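Local structure of arabinogalactan endo-1,4-beta-galactosidase (Ignisphaera aggregans, 7OSK) at residues E160-V165 / L213-S218; N275-L280 / A336-E341; A376-N381 / P386-F391. The protein probably cleaves internal beta-1,4-galactosidic bonds in galactans such as arabinogalactan, as a family 53 glycoside hydrolase whose calcium-binding catalytic barrel is the part in this chain. All coordinates share one frame; numbering follows the deposited sequence.

All three contacts belong to the same eight-stranded parallel barrel, and they follow one another along the chain without overlapping. Contact 1 joins helices 158-178 and 206-223, contact 2 joins helices 270-283 and 324-342, and contact 3 lies beyond the last strand, 346-352. The centres of contacts 1 and 2 are about 32 Å apart and those of contacts 2 and 3 about 25 Å. Contacts 1 and 3, about 39 Å apart between centres, sit on opposite sides of the chain's centre. None touches another. Two of them join neighbouring outer helices, and the third, closer to the calcium site, packs the chain's end against strand 51-55 and helix 79-85.

Contact 1: residues E160-V165 / L213-S218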
loop_
_atom_site.group_PDB
_atom_site.type_symbol
_atom_site.label_atom_id
_atom_site.label_comp_id
_atom_site.label_asym_id
_atom_site.label_seq_id
_atom_site.Cartn_x
_atom_site.Cartn_y
_atom_site.Cartn_z
ATOM N N GLU A 160 -28.812 4.050 -0.738
ATOM C CA GLU A 160 -28.293 4.797 0.399
ATOM C C GLU A 160 -26.784 4.603 0.518
ATOM O O GLU A 160 -26.066 5.498 0.963
ATOM C CB GLU A 160 -28.989 4.361 1.691
ATOM C CG GLU A 160 -30.497 4.581 1.690
ATOM C CD GLU A 160 -31.176 4.011 2.925
ATOM O OE1 GLU A 160 -30.464 3.539 3.836
ATOM O OE2 GLU A 160 -32.423 4.033 2.988
ATOM N N LEU A 161 -26.310 3.431 0.110
ATOM C CA LEU A 161 -24.887 3.118 0.177
ATOM C C LEU A 161 -24.101 3.942 -0.837
ATOM O O LEU A 161 -22.995 4.399 -0.550
ATOM C CB LEU A 161 -24.657 1.622 -0.059
ATOM C CG LEU A 161 -23.222 1.108 0.081
ATOM C CD1 LEU A 161 -22.668 1.377 1.475
ATOM C CD2 LEU A 161 -23.166 -0.380 -0.238
ATOM N N VAL A 162 -24.674 4.126 -2.024
ATOM C CA VAL A 162 -24.054 4.963 -3.047
ATOM C C VAL A 162 -23.911 6.386 -2.523
ATOM O O VAL A 162 -22.895 7.045 -2.749
ATOM C CB VAL A 162 -24.876 4.979 -4.358
ATOM C CG1 VAL A 162 -24.255 5.929 -5.374
ATOM C CG2 VAL A 162 -24.979 3.581 -4.944
ATOM N N GLU A 163 -24.941 6.854 -1.825
ATOM C CA GLU A 163 -24.922 8.182 -1.231
ATOM C C GLU A 163 -23.887 8.250 -0.110
ATOM O O GLU A 163 -23.369 9.321 0.204
ATOM C CB GLU A 163 -26.310 8.550 -0.695
ATOM C CG GLU A 163 -26.518 10.042 -0.476
ATOM C CD GLU A 163 -26.647 10.811 -1.781
ATOM O OE1 GLU A 163 -27.692 10.670 -2.452
ATOM O OE2 GLU A 163 -25.707 11.555 -2.136
ATOM N N ALA A 164 -23.589 7.098 0.485
ATOM C CA ALA A 164 -22.654 7.030 1.604
ATOM C C ALA A 164 -21.204 7.098 1.135
ATOM O O ALA A 164 -20.410 7.865 1.680
ATOM C CB ALA A 164 -22.885 5.762 2.411
ATOM N N VAL A 165 -20.855 6.295 0.133
ATOM C CA VAL A 165 -19.488 6.281 -0.379
ATOM C C VAL A 165 -19.115 7.635 -0.971
ATOM O O VAL A 165 -17.974 8.080 -0.843
ATOM C CB VAL A 165 -19.277 5.184 -1.447
ATOM C CG1 VAL A 165 -19.311 3.810 -0.802
ATOM C CG2 VAL A 165 -20.314 5.289 -2.558
ATOM N N LEU A 213 -18.194 1.965 -7.219
ATOM C CA LEU A 213 -16.848 2.333 -7.634
ATOM C C LEU A 213 -16.869 3.712 -8.285
ATOM O O LEU A 213 -16.028 4.560 -7.992
ATOM C CB LEU A 213 -16.279 1.287 -8.596
ATOM C CG LEU A 213 -14.789 0.950 -8.491
ATOM C CD1 LEU A 213 -14.403 0.510 -7.087
ATOM C CD2 LEU A 213 -14.441 -0.141 -9.491
ATOM N N LYS A 214 -17.846 3.935 -9.159
ATOM C CA LYS A 214 -18.015 5.230 -9.813
ATOM C C LYS A 214 -18.359 6.333 -8.816
ATOM O O LYS A 214 -17.887 7.461 -8.941
ATOM C CB LYS A 214 -19.107 5.149 -10.881
ATOM C CG LYS A 214 -18.677 4.475 -12.174
ATOM C CD LYS A 214 -19.811 4.469 -13.188
ATOM C CE LYS A 214 -19.362 3.908 -14.526
ATOM N NZ LYS A 214 -20.481 3.844 -15.504
ATOM N N ALA A 215 -19.189 5.998 -7.833
ATOM C CA ALA A 215 -19.643 6.962 -6.833
ATOM C C ALA A 215 -18.476 7.555 -6.051
ATOM O O ALA A 215 -18.430 8.762 -5.802
ATOM C CB ALA A 215 -20.623 6.305 -5.884
ATOM N N ALA A 216 -17.540 6.699 -5.656
ATOM C CA ALA A 216 -16.346 7.150 -4.957
ATOM C C ALA A 216 -15.512 8.048 -5.858
ATOM O O ALA A 216 -15.033 9.095 -5.430
ATOM C CB ALA A 216 -15.527 5.967 -4.492
ATOM N N ILE A 217 -15.346 7.637 -7.110
ATOM C CA ILE A 217 -14.546 8.397 -8.060
ATOM C C ILE A 217 -15.158 9.777 -8.304
ATOM O O ILE A 217 -14.437 10.770 -8.361
ATOM C CB ILE A 217 -14.396 7.644 -9.398
ATOM C CG1 ILE A 217 -13.624 6.344 -9.172
ATOM C CG2 ILE A 217 -13.662 8.500 -10.425
ATOM C CD1 ILE A 217 -13.628 5.405 -10.351
ATOM N N SER A 218 -16.480 9.841 -8.439
ATOM C CA SER A 218 -17.155 11.122 -8.616
ATOM C C SER A 218 -16.835 12.052 -7.455
ATOM O O SER A 218 -16.691 13.259 -7.639
ATOM C CB SER A 218 -18.668 10.938 -8.734
ATOM O OG SER A 218 -19.030 10.499 -10.031
#
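Val162 and Val165 turn one methyl each onto Ala215, and their first torsions set which methyl meets it. In Val162, chi1 of 176° carries CG1 round to the side away from the backbone N, beside the carbonyl carbon; in Val165, chi1 of -70° leaves CG2 between the backbone N and the carbonyl carbon, the crowded position. The two residues are three apart on one helix of a TIM barrel, so the methyls come from successive turns and converge on the same small partner. The helices concerned, 158-178 and 206-223, are consecutive members of the outer layer and are linked in the chain through strand 185-188.

The segment axes approach to 8.6 Å and run in roughly the same direction, with a signed crossing angle of -32°. This spacing suits an interface with a single-carbon side chain on one side. The CA atoms of Val165 and Ala216 come within 5.6 Å, and those of Val162 and Ala215 within 6.1 Å. Ala215 directs its CB toward the facing helix. No hydrogen bond crosses between the segments, so between these two segments the side-chain contacts are methyl to methyl. Ala216 is turned more along the interface, and its side chain also touches Ile188 of the intervening strand.

Leu212 continues the seam, its side chain meeting Leu161, Val162 and Val165. Trp153 and Leu197, from loops, add further contacts to Val165. Val162 remains partly exposed, whereas Val165 is buried, which places the solvent edge of the joint on the Val162 side. At the centre, Ala215 CB lies 3.7 Å from Val162 CG1 and 3.5 Å from Val165 CG2.

Contact 2: residues N275-L280 / A336-E341; sequences NLVRTL and AALYEE
Two neighbouring outer helices of the TIM barrel, 270-283 and 324-342, with strand 287-293 and the short helix 312-318 between them in sequence, meet here through Val277 and Arg278 on one side and Leu338 and Glu341 on the other. Their segment axes come within 9.2 Å at a signed crossing angle of -28°. The contact has an apolar inner part and a charged outer part.

Inside, Val277 points toward the facing helix. Its CG1 rests on Glu341 CB at 3.6 Å, while its other methyl, CG2, meets Leu338 CD1 at 4.1 Å, the two side chains crossing at about a right angle. Leu338 starts off away from the joint and brings only its branch end back; it also packs on Ile288 and Val290 of strand 287-293, connecting the joint to the barrel wall.

Further out, Arg278 is bent at chi3 and Glu341 at chi2, and the two chains lie side by side, pointing the same way, with their charged ends together. Arg278 NH1 is 2.6 Å from Glu341 OE1, and Arg278 NH2 is 2.7 Å from Glu341 OE2. The two bonds pair NH1 with OE1 and NH2 with OE2; the planes are 85° apart, and the N-H...O angle is only 123° at NH1, consistent with two weak, bent bonds within the salt bridge. Glu341 OE2 has a second cationic partner in Arg274, which also pairs with Glu340. With an alanine here in place of Glu341, the CB could still meet Val277, but the guanidinium of Arg278 would probably lose its anionic mate and be left to turn.

The bent bonds suggest that attraction between charges probably contributes more than directed hydrogen bonding: one carboxylate is shared by two arginines of the neighbouring helix, beside the apolar contact of Glu341 CB with Val277 CG1.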
loop_
_atom_site.group_PDB
_atom_site.type_symbol
_atom_site.label_atom_id
_atom_site.label_comp_id
_atom_site.label_asym_id
_atom_site.label_seq_id
_atom_site.Cartn_x
_atom_site.Cartn_y
_atom_site.Cartn_z
ATOM N N ASN A 275 5.609 -10.866 -16.941
ATOM C CA ASN A 275 4.575 -11.202 -17.909
ATOM C C ASN A 275 3.330 -10.349 -17.716
ATOM O O ASN A 275 2.664 -9.985 -18.686
ATOM C CB ASN A 275 4.209 -12.685 -17.810
ATOM C CG ASN A 275 5.391 -13.595 -18.082
ATOM O OD1 ASN A 275 6.237 -13.302 -18.929
ATOM N ND2 ASN A 275 5.455 -14.708 -17.361
ATOM N N LEU A 276 3.016 -10.031 -16.465
ATOM C CA LEU A 276 1.860 -9.195 -16.168
ATOM C C LEU A 276 2.069 -7.778 -16.684
ATOM O O LEU A 276 1.182 -7.202 -17.312
ATOM C CB LEU A 276 1.583 -9.155 -14.664
ATOM C CG LEU A 276 0.400 -8.264 -14.262
ATOM C CD1 LEU A 276 -0.907 -8.820 -14.818
ATOM C CD2 LEU A 276 0.324 -8.103 -12.761
ATOM N N VAL A 277 3.242 -7.219 -16.408
ATOM C CA VAL A 277 3.527 -5.835 -16.761
ATOM C C VAL A 277 3.413 -5.620 -18.268
ATOM O O VAL A 277 2.687 -4.733 -18.714
ATOM C CB VAL A 277 4.934 -5.409 -16.281
ATOM C CG1 VAL A 277 5.278 -4.005 -16.778
ATOM C CG2 VAL A 277 5.017 -5.459 -14.761
ATOM N N ARG A 278 4.119 -6.434 -19.047
ATOM C CA ARG A 278 4.126 -6.274 -20.498
ATOM C C ARG A 278 2.736 -6.498 -21.096
ATOM O O ARG A 278 2.421 -5.979 -22.165
ATOM C CB ARG A 278 5.135 -7.228 -21.144
ATOM C CG ARG A 278 4.716 -8.689 -21.148
ATOM C CD ARG A 278 5.739 -9.551 -21.867
ATOM N NE ARG A 278 6.917 -9.824 -21.044
ATOM C CZ ARG A 278 8.043 -9.114 -21.062
ATOM N NH1 ARG A 278 8.176 -8.061 -21.861
ATOM N NH2 ARG A 278 9.048 -9.466 -20.270
ATOM N N THR A 279 1.912 -7.277 -20.404
ATOM C CA THR A 279 0.552 -7.543 -20.859
ATOM C C THR A 279 -0.340 -6.327 -20.629
ATOM O O THR A 279 -1.294 -6.096 -21.370
ATOM C CB THR A 279 -0.057 -8.767 -20.138
ATOM O OG1 THR A 279 0.832 -9.885 -20.252
ATOM C CG2 THR A 279 -1.412 -9.136 -20.735
ATOM N N LEU A 280 -0.022 -5.550 -19.597
ATOM C CA LEU A 280 -0.791 -4.353 -19.268
ATOM C C LEU A 280 -0.407 -3.159 -20.141
ATOM O O LEU A 280 -1.259 -2.341 -20.488
ATOM C CB LEU A 280 -0.608 -3.990 -17.791
ATOM C CG LEU A 280 -1.701 -4.485 -16.837
ATOM C CD1 LEU A 280 -1.901 -5.986 -16.954
ATOM C CD2 LEU A 280 -1.375 -4.107 -15.399
ATOM N N ALA A 336 13.660 -2.671 -11.352
ATOM C CA ALA A 336 14.229 -2.910 -12.670
ATOM C C ALA A 336 13.221 -3.613 -13.573
ATOM O O ALA A 336 12.984 -3.188 -14.702
ATOM C CB ALA A 336 15.501 -3.732 -12.555
ATOM N N ALA A 337 12.630 -4.690 -13.065
ATOM C CA ALA A 337 11.654 -5.462 -13.826
ATOM C C ALA A 337 10.475 -4.594 -14.249
ATOM O O ALA A 337 10.000 -4.689 -15.377
ATOM C CB ALA A 337 11.169 -6.647 -13.011
ATOM N N LEU A 338 10.005 -3.748 -13.339
ATOM C CA LEU A 338 8.860 -2.895 -13.622
ATOM C C LEU A 338 9.173 -1.872 -14.709
ATOM O O LEU A 338 8.364 -1.651 -15.609
ATOM C CB LEU A 338 8.400 -2.179 -12.350
ATOM C CG LEU A 338 7.250 -1.182 -12.532
ATOM C CD1 LEU A 338 6.044 -1.843 -13.186
ATOM C CD2 LEU A 338 6.864 -0.568 -11.196
ATOM N N TYR A 339 10.345 -1.250 -14.624
ATOM C CA TYR A 339 10.709 -0.190 -15.558
ATOM C C TYR A 339 11.122 -0.741 -16.918
ATOM O O TYR A 339 10.792 -0.161 -17.954
ATOM C CB TYR A 339 11.841 0.667 -14.984
ATOM C CG TYR A 339 12.278 1.777 -15.915
ATOM C CD1 TYR A 339 11.358 2.688 -16.418
ATOM C CD2 TYR A 339 13.609 1.916 -16.290
ATOM C CE1 TYR A 339 11.749 3.705 -17.272
ATOM C CE2 TYR A 339 14.010 2.932 -17.143
ATOM C CZ TYR A 339 13.075 3.822 -17.631
ATOM O OH TYR A 339 13.465 4.834 -18.480
ATOM N N GLU A 340 11.839 -1.859 -16.912
ATOM C CA GLU A 340 12.335 -2.459 -18.148
ATOM C C GLU A 340 11.194 -2.955 -19.034
ATOM O O GLU A 340 11.337 -3.036 -20.255
ATOM C CB GLU A 340 13.296 -3.607 -17.829
ATOM C CG GLU A 340 14.653 -3.136 -17.320
ATOM C CD GLU A 340 15.504 -4.263 -16.771
ATOM O OE1 GLU A 340 15.145 -5.439 -16.986
ATOM O OE2 GLU A 340 16.532 -3.969 -16.124
ATOM N N GLU A 341 10.066 -3.278 -18.410
ATOM C CA GLU A 341 8.888 -3.754 -19.127
ATOM C C GLU A 341 7.823 -2.665 -19.203
ATOM O O GLU A 341 7.183 -2.478 -20.239
ATOM C CB GLU A 341 8.308 -4.993 -18.444
ATOM C CG GLU A 341 9.335 -6.050 -18.076
ATOM C CD GLU A 341 9.901 -6.777 -19.279
ATOM O OE1 GLU A 341 9.554 -6.411 -20.422
ATOM O OE2 GLU A 341 10.688 -7.728 -19.078
#

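Contact 3: residues A376-N381 / P386-F391; sequences ALFDFN and PSLKVF
Leu377 is the main projection of this contact, and Leu388 and Phe391 form the hollow that receives it. Leu377 points toward 386-391, and its CD1 fits between Leu388 CD1, 3.6 Å away, and Phe391 CE2, also 3.6 Å away. It reaches the Phe391 ring at its edge, near the ring plane, coming from the opposite direction to that side chain. Val390 CG1 sits above one face of the ring, offset toward its rim.

Leu388 fills the next hollow in return. Its CB does not point at 376-381, but chi1 of -176° brings the branched end up to Leu377 and Phe378, and the two methyls part between these neighbours: Leu388 CD1 also lies 3.9 Å from Leu377 CB, and Leu388 CD2 reaches Phe378 CZ at 4.0 Å. Leu377 and Leu388 cross at about a right angle, so each lies across the other. Phe378 begins by pointing away and only the far end of its ring returns to the contact; Tyr69 meets that ring edge-to-face, and Leu79, Ile82 and Leu83 of helix 79-85 also touch it.

No hydrogen bond joins the segments directly, but one side chain of helix 324-342 reaches both: Gln327 bonds through OE1 to Ser387 OG and through NE2 to Ala376 O. All five touching residues are buried. The calcium ion lies about 14 Å from the Phe378 side chain, and its ligand Glu373 is touched by the Phe380 side chain.

Leu377 and Phe391 both pack on Val54 of the first strand, and Leu388 on Ile82 of helix 79-85. The contact belongs to the region where a TIM barrel closes: the chain after the last strand, 346-352, packs against the first strand and helix 79-85.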
loop_
_atom_site.group_PDB
_atom_site.type_symbol
_atom_site.label_atom_id
_atom_site.label_comp_id
_atom_site.label_asym_id
_atom_site.label_seq_id
_atom_site.Cartn_x
_atom_site.Cartn_y
_atom_site.Cartn_z
ATOM N N ALA A 376 10.048 -5.605 7.586
ATOM C CA ALA A 376 10.164 -4.151 7.602
ATOM C C ALA A 376 11.529 -3.739 7.065
ATOM O O ALA A 376 12.392 -4.585 6.844
ATOM C CB ALA A 376 9.956 -3.612 9.009
ATOM N N LEU A 377 11.717 -2.441 6.842
ATOM C CA LEU A 377 13.004 -1.920 6.389
ATOM C C LEU A 377 13.812 -1.372 7.567
ATOM O O LEU A 377 14.871 -0.769 7.380
ATOM C CB LEU A 377 12.798 -0.839 5.325
ATOM C CG LEU A 377 12.187 -1.326 4.007
ATOM C CD1 LEU A 377 11.868 -0.159 3.083
ATOM C CD2 LEU A 377 13.117 -2.306 3.306
ATOM N N PHE A 378 13.300 -1.593 8.776
ATOM C CA PHE A 378 13.998 -1.258 10.014
ATOM C C PHE A 378 14.119 -2.522 10.857
ATOM O O PHE A 378 13.268 -3.407 10.763
ATOM C CB PHE A 378 13.248 -0.174 10.794
ATOM C CG PHE A 378 13.138 1.136 10.070
ATOM C CD1 PHE A 378 12.179 1.321 9.090
ATOM C CD2 PHE A 378 13.983 2.189 10.382
ATOM C CE1 PHE A 378 12.071 2.529 8.424
ATOM C CE2 PHE A 378 13.880 3.401 9.720
ATOM C CZ PHE A 378 12.922 3.570 8.740
ATOM N N ASP A 379 15.161 -2.617 11.679
ATOM C CA ASP A 379 15.319 -3.787 12.539
ATOM C C ASP A 379 14.457 -3.650 13.793
ATOM O O ASP A 379 13.713 -2.681 13.944
ATOM C CB ASP A 379 16.793 -4.012 12.912
ATOM C CG ASP A 379 17.411 -2.844 13.670
ATOM O OD1 ASP A 379 16.702 -2.145 14.426
ATOM O OD2 ASP A 379 18.634 -2.639 13.513
ATOM N N PHE A 380 14.571 -4.623 14.691
ATOM C CA PHE A 380 13.729 -4.677 15.881
ATOM C C PHE A 380 14.003 -3.501 16.811
ATOM O O PHE A 380 13.122 -3.063 17.550
ATOM C CB PHE A 380 13.948 -5.999 16.620
ATOM C CG PHE A 380 13.794 -7.214 15.745
ATOM C CD1 PHE A 380 12.997 -7.171 14.613
ATOM C CD2 PHE A 380 14.450 -8.396 16.048
ATOM C CE1 PHE A 380 12.855 -8.281 13.803
ATOM C CE2 PHE A 380 14.308 -9.513 15.241
ATOM C CZ PHE A 380 13.510 -9.453 14.118
ATOM N N ASN A 381 15.228 -2.990 16.765
ATOM C CA ASN A 381 15.611 -1.849 17.585
ATOM C C ASN A 381 15.229 -0.524 16.927
ATOM O O ASN A 381 15.579 0.550 17.417
ATOM C CB ASN A 381 17.112 -1.888 17.868
ATOM C CG ASN A 381 17.532 -3.155 18.591
ATOM O OD1 ASN A 381 16.814 -3.656 19.457
ATOM N ND2 ASN A 381 18.698 -3.682 18.233
ATOM N N PRO A 386 20.472 -1.440 6.297
ATOM C CA PRO A 386 21.256 -0.905 5.179
ATOM C C PRO A 386 20.600 -1.142 3.820
ATOM O O PRO A 386 21.097 -0.638 2.814
ATOM C CB PRO A 386 22.589 -1.660 5.285
ATOM C CG PRO A 386 22.289 -2.882 6.079
ATOM C CD PRO A 386 21.187 -2.509 7.018
ATOM N N SER A 387 19.501 -1.893 3.795
ATOM C CA SER A 387 18.768 -2.147 2.557
ATOM C C SER A 387 17.747 -1.047 2.272
ATOM O O SER A 387 17.054 -1.082 1.258
ATOM C CB SER A 387 18.068 -3.508 2.620
ATOM O OG SER A 387 17.249 -3.613 3.770
ATOM N N LEU A 388 17.657 -0.072 3.170
ATOM C CA LEU A 388 16.752 1.055 2.981
ATOM C C LEU A 388 17.314 2.014 1.938
ATOM O O LEU A 388 16.596 2.861 1.414
ATOM C CB LEU A 388 16.518 1.784 4.307
ATOM C CG LEU A 388 15.513 2.941 4.312
ATOM C CD1 LEU A 388 14.129 2.493 3.862
ATOM C CD2 LEU A 388 15.446 3.563 5.693
ATOM N N LYS A 389 18.603 1.869 1.638
ATOM C CA LYS A 389 19.267 2.706 0.643
ATOM C C LYS A 389 19.000 2.212 -0.775
ATOM O O LYS A 389 19.548 2.746 -1.738
ATOM C CB LYS A 389 20.776 2.742 0.894
ATOM C CG LYS A 389 21.176 3.290 2.249
ATOM C CD LYS A 389 22.678 3.179 2.451
ATOM C CE LYS A 389 23.103 3.724 3.803
ATOM N NZ LYS A 389 24.565 3.547 4.031
ATOM N N VAL A 390 18.165 1.187 -0.902
ATOM C CA VAL A 390 17.860 0.620 -2.208
ATOM C C VAL A 390 17.116 1.639 -3.067
ATOM O O VAL A 390 17.244 1.642 -4.289
ATOM C CB VAL A 390 17.022 -0.675 -2.081
ATOM C CG1 VAL A 390 15.639 -0.375 -1.510
ATOM C CG2 VAL A 390 16.911 -1.381 -3.427
ATOM N N PHE A 391 16.350 2.513 -2.422
ATOM C CA PHE A 391 15.581 3.533 -3.132
ATOM C C PHE A 391 16.443 4.729 -3.546
ATOM O O PHE A 391 15.932 5.715 -4.081
ATOM C CB PHE A 391 14.420 4.018 -2.263
ATOM C CG PHE A 391 13.559 2.910 -1.726
ATOM C CD1 PHE A 391 12.516 2.398 -2.479
ATOM C CD2 PHE A 391 13.787 2.385 -0.465
ATOM C CE1 PHE A 391 11.722 1.384 -1.988
ATOM C CE2 PHE A 391 12.992 1.368 0.031
ATOM C CZ PHE A 391 11.959 0.867 -0.732
#